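Local coordinates for protein aspartate aminotransferase, mitochondrial (Trypanosoma brucei brucei, PDB 4W5K) that probably transfers amino groups between L-aspartate and 2-oxoglutarate as a homodimeric, pyridoxal 5'-phosphate-dependent enzyme of the class I aminotransferase family, at residues Cys331-Val334 with His335-His339. The protein carries 1 engineered substitution. Sequence-based numbering, arbitrary orientation.
With EDO (1,2-ethanediol), chain E.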
loop_
_atom_site.group_PDB
_atom_site.type_symbol
_atom_site.label_atom_id
_atom_site.label_comp_id
_atom_site.label_asym_id
_atom_site.label_seq_id
_atom_site.Cartn_x
_atom_site.Cartn_y
_atom_site.Cartn_z
ATOM N N CYS A 331 -36.418 28.274 -9.249
ATOM C CA CYS A 331 -36.156 29.302 -8.242
ATOM C C CYS A 331 -36.142 30.716 -8.822
ATOM O O CYS A 331 -36.232 31.692 -8.081
ATOM C CB CYS A 331 -34.811 29.044 -7.558
ATOM S SG CYS A 331 -34.809 27.691 -6.386
ATOM N N GLY A 332 -35.977 30.820 -10.137
ATOM C CA GLY A 332 -35.930 32.110 -10.801
ATOM C C GLY A 332 -34.532 32.560 -11.207
ATOM O O GLY A 332 -34.338 33.717 -11.578
ATOM N N SER A 333 -33.547 31.668 -11.144
ATOM C CA SER A 333 -32.202 32.058 -11.561
ATOM C C SER A 333 -32.174 32.351 -13.043
ATOM O O SER A 333 -32.632 31.546 -13.856
ATOM C CB SER A 333 -31.167 30.974 -11.234
ATOM O OG SER A 333 -29.882 31.362 -11.696
ATOM N N VAL A 334 -31.624 33.502 -13.404
ATOM C CA VAL A 334 -31.533 33.861 -14.803
ATOM C C VAL A 334 -30.168 33.518 -15.398
ATOM O O VAL A 334 -29.944 33.745 -16.593
ATOM C CB VAL A 334 -31.837 35.366 -15.009
ATOM C CG1 VAL A 334 -33.170 35.709 -14.388
ATOM C CG2 VAL A 334 -30.759 36.232 -14.396
ATOM N N HIS A 335 -29.270 32.958 -14.582
ATOM C CA HIS A 335 -27.939 32.598 -15.058
ATOM C C HIS A 335 -27.954 31.251 -15.751
ATOM O O HIS A 335 -28.881 30.461 -15.588
ATOM C CB HIS A 335 -26.930 32.584 -13.892
ATOM C CG HIS A 335 -26.831 33.907 -13.198
ATOM N ND1 HIS A 335 -26.719 35.094 -13.886
ATOM C CD2 HIS A 335 -26.898 34.237 -11.885
ATOM C CE1 HIS A 335 -26.686 36.099 -13.027
ATOM N NE2 HIS A 335 -26.792 35.604 -11.806
ATOM N N ASP A 336 -26.913 30.984 -16.526
ATOM C CA ASP A 336 -26.858 29.732 -17.265
ATOM C C ASP A 336 -26.171 28.656 -16.434
ATOM O O ASP A 336 -25.027 28.845 -15.979
ATOM C CB ASP A 336 -26.123 29.891 -18.584
ATOM C CG ASP A 336 -26.318 28.679 -19.476
ATOM O OD1 ASP A 336 -27.283 28.688 -20.283
ATOM O OD2 ASP A 336 -25.576 27.698 -19.316
ATOM N N TRP A 337 -26.844 27.518 -16.247
ATOM C CA TRP A 337 -26.252 26.427 -15.469
ATOM C C TRP A 337 -26.069 25.161 -16.303
ATOM O O TRP A 337 -25.872 24.074 -15.759
ATOM C CB TRP A 337 -27.106 26.129 -14.222
ATOM C CG TRP A 337 -27.212 27.300 -13.318
ATOM C CD1 TRP A 337 -28.235 28.222 -13.256
ATOM C CD2 TRP A 337 -26.241 27.714 -12.357
ATOM N NE1 TRP A 337 -27.951 29.166 -12.303
ATOM C CE2 TRP A 337 -26.733 28.879 -11.740
ATOM C CE3 TRP A 337 -25.001 27.198 -11.946
ATOM C CZ2 TRP A 337 -26.030 29.540 -10.728
ATOM C CZ3 TRP A 337 -24.303 27.862 -10.947
ATOM C CH2 TRP A 337 -24.816 29.016 -10.352
ATOM N N SER A 338 -26.089 25.298 -17.628
ATOM C CA SER A 338 -26.010 24.110 -18.473
ATOM C C SER A 338 -24.712 23.318 -18.306
ATOM O O SER A 338 -24.686 22.125 -18.598
ATOM C CB SER A 338 -26.187 24.486 -19.952
ATOM O OG SER A 338 -25.118 25.303 -20.426
ATOM N N HIS A 339 -23.645 23.970 -17.849
ATOM C CA HIS A 339 -22.393 23.245 -17.594
ATOM C C HIS A 339 -22.575 22.140 -16.567
ATOM O O HIS A 339 -21.878 21.104 -16.631
ATOM C CB HIS A 339 -21.277 24.196 -17.126
ATOM C CG HIS A 339 -21.649 25.061 -15.965
ATOM N ND1 HIS A 339 -22.545 26.109 -16.069
ATOM C CD2 HIS A 339 -21.219 25.056 -14.680
ATOM C CE1 HIS A 339 -22.658 26.702 -14.893
ATOM N NE2 HIS A 339 -21.863 26.082 -14.033
HETATM C C1 EDO E . -22.373 30.436 -12.597
HETATM O O1 EDO E . -21.480 29.436 -13.093
HETATM C C2 EDO E . -23.585 30.483 -13.519
HETATM O O2 EDO E . -23.133 30.661 -14.874
HETATM O O HOH W 1 -31.254 29.492 -14.604
#
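Ser333 and Trp337 meet side chain to side chain in the turn that carries the chain from helix 300-331 to helix 338-342, on the surface and away from the cofactor. The first helix ends in a Schellman motif with Gly332, at positive phi, as its first non-helical residue. What follows illustrates how one hydroxyl can link two points of a short connection, accepting one good bond and one weak one. With chi1 at 178° the Ser333 hydroxyl points away from the backbone N and reaches the indole edge, where Trp337 NE1 donates to Ser333 OG at 3.0 Å. The bond is nearly straight, 173° at the hydrogen, and the oxygen lies in the ring plane, so that the bond favours this rotation of the ring. Ser333 OG also accepts a second, weak bond from His335 N at 3.4 Å. Beside it, Val334 sets CG2 over one face of the His335 imidazole, 4.1 Å above the ring plane and displaced toward the rim. His335 NE2 is hydrogen-bonded to Thr395 O, which ties the exposed loop to the C-terminal helix. A water reinforces the turn by donating to both Ser333 O and His335 O, at 2.6 and 2.7 Å respectively.

The indole packs against Val325 and Leu328 of the incoming helix and Ile391 and Thr395 of helix 384-395, while a 1,2-ethanediol, probably from the crystallisation liquor, covers part of one face.

An Asx turn at Asp336 lies on the approach to the following helix. Asp336 OD2 receives Ser338 N at 3.0 Å from well above the carboxylate plane, and Ser338 OG, at 2.7 Å from OD2, approaches the syn lone pair of that same oxygen.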